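Local coordinates for protein P domain of VPI (Norovirus Hu/GI.7/TCH-060/USA/2003, PDB 4P26) that forms the protruding domain of a norovirus capsid protein, binds an N-acetylgalactosamine-containing glycan, and probably serves attachment to host histo-blood group antigens, at residues G104-H109 and A159-S164. Residues are numbered along the deposited sequence; the frame is centred on the assembly and turned at random.
Sequences GACDWH and AWVSPS. With A2G (2-acetamido-2-deoxy-alpha-D-galactopyranose), chain E.
Three side chains close on the O3 hydroxyl of the bound A2G sugar: it donates to D107 OD2 at 2.9 Å, lies 2.6 Å from S162 OG, and sits at the edge of the H109 ring, in its plane, 3.0 Å from NE2. These three side chains and W160 share one face of an antiparallel sheet, where the paired strands 107-114 and 153-162 form a glycan site of the norovirus P domain. D107 and S162 exchange two backbone bonds; H109 N gives one to W160 O, while the return bond from W160 N is weak, and H109 O takes A159 N more closely at 2.8 Å, so that A159 and W160 both face H109 in a classic beta bulge. With chi1 at 57°, W160 CG lies between its backbone N and carbonyl carbon, which brings the six-membered ring face to face onto H109, planes at 16°. D128 OD1 hydrogen-bonds H109 ND1, which helps fix the imidazole rotation. The sugar's acetamido methyl, C8, meets the indole rim in plane, 3.4 Å from W160 CH2. A2G O4 donates to the backbone oxygen of P163. A water bridges D107 OD1 and S164 OG, 2.6 Å from OD1.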
loop_
_atom_site.group_PDB
_atom_site.type_symbol
_atom_site.label_atom_id
_atom_site.label_comp_id
_atom_site.label_asym_id
_atom_site.label_seq_id
_atom_site.Cartn_x
_atom_site.Cartn_y
_atom_site.Cartn_z
ATOM N N GLY A 104 6.213 15.745 10.016
ATOM C CA GLY A 104 6.794 17.070 10.104
ATOM C C GLY A 104 8.026 17.186 10.973
ATOM O O GLY A 104 8.282 16.332 11.824
ATOM N N ALA A 105 8.797 18.242 10.728
ATOM C CA ALA A 105 9.886 18.666 11.607
ATOM C C ALA A 105 10.985 17.622 11.773
ATOM O O ALA A 105 11.423 17.352 12.888
ATOM C CB ALA A 105 9.341 19.100 12.976
ATOM N N CYS A 106 11.431 17.047 10.661
ATOM C CA CYS A 106 12.512 16.070 10.683
ATOM C C CYS A 106 13.153 15.953 9.299
ATOM O O CYS A 106 12.597 16.431 8.309
ATOM C CB CYS A 106 11.984 14.699 11.129
ATOM S SG CYS A 106 10.633 14.048 10.108
ATOM N N ASP A 107 14.320 15.315 9.239
ATOM C CA ASP A 107 14.926 14.940 7.960
ATOM C C ASP A 107 14.229 13.713 7.384
ATOM O O ASP A 107 13.832 12.811 8.124
ATOM C CB ASP A 107 16.416 14.646 8.133
ATOM C CG ASP A 107 17.268 15.901 8.143
ATOM O OD1 ASP A 107 16.739 17.007 8.411
ATOM O OD2 ASP A 107 18.485 15.775 7.893
ATOM N N TRP A 108 14.062 13.686 6.065
ATOM C CA TRP A 108 13.514 12.512 5.396
ATOM C C TRP A 108 14.614 11.851 4.601
ATOM O O TRP A 108 15.531 12.511 4.110
ATOM C CB TRP A 108 12.381 12.866 4.430
ATOM C CG TRP A 108 11.146 13.415 5.058
ATOM C CD1 TRP A 108 10.830 13.429 6.384
ATOM C CD2 TRP A 108 10.059 14.058 4.375
ATOM N NE1 TRP A 108 9.603 14.031 6.570
ATOM C CE2 TRP A 108 9.115 14.433 5.353
ATOM C CE3 TRP A 108 9.797 14.353 3.031
ATOM C CZ2 TRP A 108 7.922 15.080 5.031
ATOM C CZ3 TRP A 108 8.610 15.004 2.709
ATOM C CH2 TRP A 108 7.687 15.357 3.710
ATOM N N HIS A 109 14.508 10.538 4.465
ATOM C CA HIS A 109 15.404 9.801 3.599
ATOM C C HIS A 109 14.538 8.974 2.662
ATOM O O HIS A 109 13.851 8.044 3.088
ATOM C CB HIS A 109 16.375 8.977 4.443
ATOM C CG HIS A 109 17.111 9.808 5.445
ATOM N ND1 HIS A 109 18.228 10.548 5.119
ATOM C CD2 HIS A 109 16.844 10.084 6.745
ATOM C CE1 HIS A 109 18.645 11.208 6.184
ATOM N NE2 HIS A 109 17.820 10.947 7.184
ATOM N N ALA A 159 11.754 6.123 3.221
ATOM C CA ALA A 159 12.375 4.922 3.773
ATOM C C ALA A 159 12.539 5.014 5.285
ATOM O O ALA A 159 12.257 4.054 6.008
ATOM C CB ALA A 159 13.727 4.667 3.106
ATOM N N TRP A 160 13.012 6.165 5.756
ATOM C CA TRP A 160 13.174 6.403 7.186
ATOM C C TRP A 160 13.311 7.890 7.492
ATOM O O TRP A 160 13.533 8.698 6.584
ATOM C CB TRP A 160 14.371 5.622 7.746
ATOM C CG TRP A 160 15.716 5.887 7.082
ATOM C CD1 TRP A 160 16.131 5.439 5.855
ATOM C CD2 TRP A 160 16.826 6.609 7.640
ATOM N NE1 TRP A 160 17.425 5.852 5.608
ATOM C CE2 TRP A 160 17.873 6.570 6.688
ATOM C CE3 TRP A 160 17.034 7.289 8.846
ATOM C CZ2 TRP A 160 19.105 7.185 6.905
ATOM C CZ3 TRP A 160 18.264 7.900 9.063
ATOM C CH2 TRP A 160 19.283 7.842 8.094
ATOM N N VAL A 161 13.164 8.250 8.765
ATOM C CA VAL A 161 13.274 9.650 9.178
ATOM C C VAL A 161 14.248 9.810 10.344
ATOM O O VAL A 161 14.517 8.858 11.081
ATOM C CB VAL A 161 11.906 10.254 9.564
ATOM C CG1 VAL A 161 10.924 10.160 8.387
ATOM C CG2 VAL A 161 11.342 9.551 10.794
ATOM N N SER A 162 14.784 11.015 10.495
ATOM C CA SER A 162 15.785 11.291 11.519
ATOM C C SER A 162 15.689 12.765 11.946
ATOM O O SER A 162 15.049 13.558 11.256
ATOM C CB SER A 162 17.185 10.938 10.991
ATOM O OG SER A 162 17.543 11.740 9.878
ATOM N N PRO A 163 16.298 13.131 13.091
ATOM C CA PRO A 163 16.124 14.499 13.601
ATOM C C PRO A 163 16.692 15.571 12.678
ATOM O O PRO A 163 17.671 15.336 11.969
ATOM C CB PRO A 163 16.913 14.496 14.916
ATOM C CG PRO A 163 17.016 13.091 15.305
ATOM C CD PRO A 163 17.062 12.292 14.034
ATOM N N SER A 164 16.082 16.750 12.700
ATOM C CA SER A 164 16.558 17.862 11.885
ATOM C C SER A 164 17.961 18.303 12.289
ATOM O O SER A 164 18.733 18.766 11.449
ATOM C CB SER A 164 15.589 19.042 11.977
ATOM O OG SER A 164 14.337 18.704 11.405
HETATM O O5 A2G E . 22.169 13.247 11.600
HETATM C C1 A2G E . 22.666 12.783 10.337
HETATM C C2 A2G E . 21.502 12.345 9.464
HETATM N N2 A2G E . 22.009 11.875 8.167
HETATM C C3 A2G E . 20.561 13.519 9.246
HETATM O O3 A2G E . 19.396 13.073 8.537
HETATM C C4 A2G E . 20.148 14.094 10.591
HETATM O O4 A2G E . 19.360 13.128 11.303
HETATM C C5 A2G E . 21.388 14.434 11.400
HETATM C C6 A2G E . 20.971 15.006 12.757
HETATM O O6 A2G E . 22.120 15.117 13.601
HETATM C C7 A2G E . 22.273 10.581 7.933
HETATM O O7 A2G E . 22.698 10.149 6.863
HETATM C C8 A2G E . 22.005 9.644 9.113
HETATM O O HOH W 1 13.672 16.788 14.315
HETATM O O HOH W 2 14.972 18.832 8.799
#